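Local coordinates for probable enoyl-CoA hydratase/isomerase (Pseudomonas aeruginosa PAO1, PDB 5YLO) that catalyses the shift of a Delta3 double bond to Delta2 in enoyl-CoA esters, an isomerase step that probably serves unsaturated fatty acid metabolism, at the interface of chains A and B. Coordinates in Å, arbitrary orientation; residue numbers count along the deposited sequence, not the author numbering. Chains: chain A/B, Probable enoyl-CoA hydratase/isomerase.

The three contacts run along the seam between chains A and B of the deposited trimer, probably the biological one as in other crotonase-family enzymes. Contact 1 lies between the others: its centre is about 13 Å from that of contact 2 (shared B:Leu217) and about 7 Å from that of contact 3 (shared A:Ala146 and B:Gln228). Contacts 2 and 3 are about 19 Å apart. Helix 146-156 of chain A and helix 225-232 of chain B serve contacts 1 and 3, while helix 207-220 of chain B serves contacts 1 and 2. Polar bonds lie within apolar packing in contacts 1 and 2; contact 3 is mostly apolar.

Contact 1: the interface of chains A and B. Residues chain A 145-146, 149-150; chain B 213, 216-217, 220, 228.
A:Ser149 meets B:Gln228, B:Leu216 and B:Leu217 where helix 146-156 of one crotonase-family subunit lies against helices 207-220 and 225-232 of the next. The polar core is the A:Ser149 hydroxyl. B:Gln228 NE2 donates to A:Ser149 OG over 2.8 Å in a bent bond (116° at H), the hydroxyl lying tilted from the amide plane. A second, nearly straight bond (174° at H) runs from B:Gln228 NE2 to the backbone oxygen B:Leu216 O at 3.1 Å. That oxygen lies in the amide plane, although the amide nitrogen stands above the plane of the B:Leu216 carbonyl. A bend at chi2 (89°) folds the glutamine chain to reach both, and the pair of bonds should fix which end of the amide carries the nitrogen. A:Ser149 OG itself donates back into the preceding turn, to A:Asp145 O at 2.8 Å in the carbonyl plane and to A:Ala146 O at 2.9 Å, from above that carbonyl's own plane, so one hydroxyl hydrogen is probably divided between two carbonyls. A water joins the backbones, lying 2.7 Å from A:Ser149 O and 3.1 Å from B:Leu217 O. The pairing of B:Thr213 with the poorly ordered A:Asp145 carboxylate is modelled too short to interpret. Among the apolar contacts, methyl CD2 of B:Leu217 rests 3.6 Å from A:Ser149 CA, B:Leu216 CB packs on A:Ser149 CB, and the indole carbon CD1 of A:Trp150 touches B:Gln228 CB, ring and amide steeply inclined.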
# COMPACT_ATOMS: atom_id res chain seq x y z
N ASP A 145 7.31 7.87 -17.83
CA ASP A 145 7.06 7.56 -16.42
C ASP A 145 5.61 7.77 -16.02
O ASP A 145 5.30 7.78 -14.82
CB ASP A 145 7.98 8.41 -15.53
CG ASP A 145 7.83 9.90 -15.78
OD1 ASP A 145 7.49 10.29 -16.92
OD2 ASP A 145 8.04 10.69 -14.84
N ALA A 146 4.70 7.94 -16.99
CA ALA A 146 3.30 8.18 -16.67
C ALA A 146 2.69 6.99 -15.93
O ALA A 146 2.24 7.11 -14.79
CB ALA A 146 2.52 8.49 -17.94
N SER A 149 4.83 5.85 -12.71
CA SER A 149 4.58 6.65 -11.52
C SER A 149 3.20 6.37 -10.92
O SER A 149 2.95 6.76 -9.78
CB SER A 149 4.71 8.14 -11.84
OG SER A 149 3.66 8.55 -12.70
N TRP A 150 2.32 5.71 -11.66
CA TRP A 150 1.03 5.32 -11.12
C TRP A 150 1.05 3.89 -10.59
O TRP A 150 0.53 3.63 -9.50
CB TRP A 150 -0.06 5.46 -12.19
CG TRP A 150 -1.46 5.38 -11.65
CD1 TRP A 150 -2.25 6.42 -11.25
CD2 TRP A 150 -2.24 4.19 -11.46
NE1 TRP A 150 -3.47 5.95 -10.82
CE2 TRP A 150 -3.48 4.59 -10.94
CE3 TRP A 150 -2.00 2.83 -11.68
CZ2 TRP A 150 -4.49 3.67 -10.63
CZ3 TRP A 150 -3.00 1.92 -11.37
CH2 TRP A 150 -4.23 2.35 -10.85
N THR B 213 8.91 13.40 -12.41
CA THR B 213 8.50 12.09 -11.93
C THR B 213 7.99 12.16 -10.50
O THR B 213 6.98 11.52 -10.16
CB THR B 213 9.66 11.10 -12.04
OG1 THR B 213 9.89 10.78 -13.42
CG2 THR B 213 9.36 9.82 -11.27
N LEU B 216 4.56 13.44 -10.51
CA LEU B 216 3.60 12.47 -11.03
C LEU B 216 3.28 11.40 -10.00
O LEU B 216 2.12 10.98 -9.87
CB LEU B 216 4.13 11.85 -12.32
CG LEU B 216 4.11 12.75 -13.55
CD1 LEU B 216 4.93 12.14 -14.67
CD2 LEU B 216 2.68 13.00 -14.02
N LEU B 217 4.30 10.92 -9.28
CA LEU B 217 4.06 9.95 -8.21
C LEU B 217 3.06 10.50 -7.20
O LEU B 217 2.11 9.82 -6.80
CB LEU B 217 5.38 9.61 -7.51
CG LEU B 217 6.43 8.80 -8.27
CD1 LEU B 217 7.78 8.98 -7.60
CD2 LEU B 217 6.05 7.33 -8.29
N GLY B 220 -0.41 11.15 -8.80
CA GLY B 220 -1.03 9.90 -9.22
C GLY B 220 -1.79 9.17 -8.13
O GLY B 220 -2.67 8.36 -8.44
N GLN B 228 -4.30 9.73 -14.83
CA GLN B 228 -2.86 9.92 -14.79
C GLN B 228 -2.26 9.99 -16.19
O GLN B 228 -1.40 10.82 -16.47
CB GLN B 228 -2.21 8.80 -13.97
CG GLN B 228 -0.69 8.83 -13.92
CD GLN B 228 -0.15 9.66 -12.77
OE1 GLN B 228 -0.76 10.64 -12.36
NE2 GLN B 228 1.00 9.25 -12.24
O HOH W 1 0.85 7.39 -8.22

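Contact 2: the interface of chains A and B. Residues chain A 159, 162-163, 166; chain B 123-124, 202, 217.
B:Phe124 pushes its ring against helix 158-166 of chain A, beside a salt bridge between A:Lys162 and B:Asp123, in this interface of two crotonase-family subunits. The ammonium A:Lys162 NZ donates to the carboxylate oxygen B:Asp123 OD1 at 2.7 Å, coming from above the carboxylate plane (46° out of it). The lysine chain, extended beyond CG, carries NZ out to B:Asp123 while A:Lys162 CG runs 3.7 Å from methyl CD1 of B:Leu217 and CD passes B:Asp123 CB, lysine and aspartate crossing at about a right angle. Nearer the backbone, A:Lys162 CB touches B:Phe124 CZ at 3.6 Å. The far rim of the B:Phe124 ring is turned to the helix backbone, with A:Lys162 O and A:Arg163 N at its edge and in its plane. A:Arg163 CG comes within 3.4 Å of B:Phe124 CE1, and its guanidinium turns one face, toward the rim, to B:Phe124 CD1, the two planes steeply inclined (68°). A:Glu159 CG lies 3.7 Å from B:Phe124 CD1. A:Phe166 brings its ring carbon CD2 to the same ring, 3.9 Å from B:Phe124 CZ, while its CB meets B:Leu202 CD2. One step further out, A:Arg163 NH2 forms a salt bridge with A:Glu159 OE1 at 3.5 Å; this long pair may help keep both side chains beside B:Phe124. Chain A supplies one face of helix 158-166, whereas chain B supplies the start of strand 124-128 with the residue before it, flanked by helices 191-204 and 207-220.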
# COMPACT_ATOMS: atom_id res chain seq x y z
N GLU A 159 9.01 4.62 -1.58
CA GLU A 159 10.47 4.62 -1.62
C GLU A 159 11.01 3.59 -2.61
O GLU A 159 11.89 3.90 -3.42
CB GLU A 159 11.04 4.37 -0.22
CG GLU A 159 12.57 4.39 -0.18
CD GLU A 159 13.13 4.22 1.22
OE1 GLU A 159 14.35 4.40 1.39
OE2 GLU A 159 12.36 3.90 2.15
N LYS A 162 10.73 4.72 -6.03
CA LYS A 162 11.67 5.78 -6.37
C LYS A 162 13.09 5.26 -6.55
O LYS A 162 13.87 5.84 -7.30
CB LYS A 162 11.63 6.88 -5.31
CG LYS A 162 10.30 7.61 -5.23
CD LYS A 162 10.27 8.61 -4.09
CE LYS A 162 8.90 9.25 -3.96
NZ LYS A 162 8.84 10.13 -2.76
N ARG A 163 13.44 4.16 -5.87
CA ARG A 163 14.73 3.53 -6.12
C ARG A 163 14.80 3.00 -7.55
O ARG A 163 15.81 3.17 -8.24
CB ARG A 163 14.98 2.40 -5.12
CG ARG A 163 15.35 2.86 -3.73
CD ARG A 163 15.78 1.70 -2.84
NE ARG A 163 16.03 2.14 -1.47
CZ ARG A 163 17.21 2.56 -1.02
NH1 ARG A 163 18.26 2.59 -1.84
NH2 ARG A 163 17.34 2.95 0.24
N PHE A 166 14.64 6.28 -10.03
CA PHE A 166 15.73 7.26 -9.99
C PHE A 166 17.10 6.63 -10.18
O PHE A 166 17.99 7.28 -10.74
CB PHE A 166 15.70 8.04 -8.67
CG PHE A 166 14.47 8.89 -8.50
CD1 PHE A 166 13.62 9.14 -9.56
CD2 PHE A 166 14.16 9.44 -7.26
CE1 PHE A 166 12.49 9.92 -9.40
CE2 PHE A 166 13.03 10.22 -7.09
CZ PHE A 166 12.19 10.46 -8.16
N ASP B 123 12.39 11.34 0.43
CA ASP B 123 12.13 10.27 -0.53
C ASP B 123 12.74 8.95 -0.07
O ASP B 123 12.14 7.89 -0.24
CB ASP B 123 12.66 10.66 -1.91
CG ASP B 123 11.94 11.85 -2.50
OD1 ASP B 123 10.74 12.01 -2.21
OD2 ASP B 123 12.58 12.64 -3.23
N PHE B 124 13.93 9.01 0.51
CA PHE B 124 14.65 7.81 0.91
C PHE B 124 15.06 7.92 2.37
O PHE B 124 15.20 9.02 2.91
CB PHE B 124 15.89 7.60 0.04
CG PHE B 124 15.58 7.51 -1.43
CD1 PHE B 124 15.19 6.30 -1.99
CD2 PHE B 124 15.67 8.62 -2.24
CE1 PHE B 124 14.90 6.22 -3.34
CE2 PHE B 124 15.39 8.54 -3.59
CZ PHE B 124 15.00 7.34 -4.14
N LEU B 202 22.29 9.54 -7.11
CA LEU B 202 21.10 10.37 -7.30
C LEU B 202 21.48 11.71 -7.92
O LEU B 202 20.81 12.20 -8.84
CB LEU B 202 20.37 10.58 -5.98
CG LEU B 202 19.48 9.46 -5.46
CD1 LEU B 202 18.96 9.82 -4.07
CD2 LEU B 202 18.32 9.22 -6.41
N LEU B 217 4.30 10.92 -9.28
CA LEU B 217 4.06 9.95 -8.21
C LEU B 217 3.06 10.50 -7.20
O LEU B 217 2.11 9.82 -6.80
CB LEU B 217 5.38 9.61 -7.51
CG LEU B 217 6.43 8.80 -8.27
CD1 LEU B 217 7.78 8.98 -7.60
CD2 LEU B 217 6.05 7.33 -8.29

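Contact 3: the interface of chains A and B. Residues chain A 90, 93, 146-147; chain B 225, 228-229, 232.
This is a mainly apolar, helix-to-helix interface in which B:Leu229 fills the angle between A:His90 and A:Ala146, joining two subunits of the deposited trimer, probably the biological one as in other crotonase-family enzymes. B:Leu229 CB lies over one face of the A:His90 imidazole, offset toward the rim and 3.8 Å from the ring centroid, a CH-pi contact. Its two methyls diverge from there. B:Leu229 CD1 touches the carbonyl oxygen A:His90 O at 3.6 Å and then A:Met93 CB at 3.9 Å; B:Leu229 CD2 turns to A:Ala146 CB at 3.8 Å and to the backbone nitrogen of A:Gly147. In B:Leu229, CG stands beside the backbone N (chi1 -59°), with CD1 continuing in an extended line (chi2 -175°), which places the branch between the two helices of chain A. The carbonyl oxygen B:Leu229 O is 3.2 Å from A:His90 ND1. Since it lies on the same side of the imidazole as CB and well above the ring plane, any hydrogen bond is probably weak and would need a proton on ND1. A:Ala146 CB also meets B:Glu232 CG at 3.5 Å, though both residues are poorly ordered. The B:Glu232 carboxylate, near the imidazole but not touching it, might favour its protonated form. B:Leu225 adds a looser contact, its CD2 4.0 Å from A:Met93 O. In the fold, helix 225-232 near the C-terminal end of the modelled chain B lies against helix 85-97 and the first turn of helix 146-156 of chain A.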
# COMPACT_ATOMS: atom_id res chain seq x y z
N HIS A 90 -1.33 5.03 -24.42
CA HIS A 90 -2.20 5.32 -23.29
C HIS A 90 -3.58 4.68 -23.45
O HIS A 90 -4.20 4.29 -22.46
CB HIS A 90 -2.34 6.83 -23.10
CG HIS A 90 -1.11 7.48 -22.55
ND1 HIS A 90 -1.06 8.82 -22.23
CD2 HIS A 90 0.11 6.98 -22.26
CE1 HIS A 90 0.14 9.12 -21.78
NE2 HIS A 90 0.88 8.02 -21.78
N MET A 93 -2.86 0.94 -22.49
CA MET A 93 -2.65 0.73 -21.06
C MET A 93 -3.97 0.80 -20.29
O MET A 93 -4.21 0.00 -19.38
CB MET A 93 -1.67 1.75 -20.50
CG MET A 93 -0.30 1.71 -21.15
SD MET A 93 0.52 0.13 -20.90
CE MET A 93 2.11 0.48 -21.66
N ALA A 146 4.70 7.94 -16.99
CA ALA A 146 3.30 8.18 -16.67
C ALA A 146 2.69 6.99 -15.93
O ALA A 146 2.24 7.11 -14.79
CB ALA A 146 2.52 8.49 -17.94
N GLY A 147 2.66 5.83 -16.59
CA GLY A 147 2.13 4.64 -15.96
C GLY A 147 3.00 4.09 -14.86
O GLY A 147 2.50 3.53 -13.88
N LEU B 225 -5.79 5.53 -13.20
CA LEU B 225 -4.75 5.36 -14.20
C LEU B 225 -5.06 6.15 -15.47
O LEU B 225 -4.18 6.81 -16.03
CB LEU B 225 -4.56 3.88 -14.53
CG LEU B 225 -3.57 3.58 -15.66
CD1 LEU B 225 -2.16 4.02 -15.30
CD2 LEU B 225 -3.59 2.11 -16.03
N GLN B 228 -4.30 9.73 -14.83
CA GLN B 228 -2.86 9.92 -14.79
C GLN B 228 -2.26 9.99 -16.19
O GLN B 228 -1.40 10.82 -16.47
CB GLN B 228 -2.21 8.80 -13.97
CG GLN B 228 -0.69 8.83 -13.92
CD GLN B 228 -0.15 9.66 -12.77
OE1 GLN B 228 -0.76 10.64 -12.36
NE2 GLN B 228 1.00 9.25 -12.24
N LEU B 229 -2.74 9.13 -17.09
CA LEU B 229 -2.23 9.14 -18.46
C LEU B 229 -2.67 10.39 -19.21
O LEU B 229 -1.90 10.95 -19.99
CB LEU B 229 -2.68 7.88 -19.20
CG LEU B 229 -2.24 6.55 -18.58
CD1 LEU B 229 -2.64 5.37 -19.46
CD2 LEU B 229 -0.74 6.54 -18.32
N GLU B 232 -0.39 13.30 -18.06
CA GLU B 232 0.99 13.29 -18.54
C GLU B 232 1.10 13.63 -20.02
O GLU B 232 2.21 13.88 -20.50
CB GLU B 232 1.63 11.93 -18.25
CG GLU B 232 3.13 11.98 -18.03
CD GLU B 232 3.92 11.75 -19.30
OE1 GLU B 232 3.33 11.20 -20.26
OE2 GLU B 232 5.11 12.12 -19.35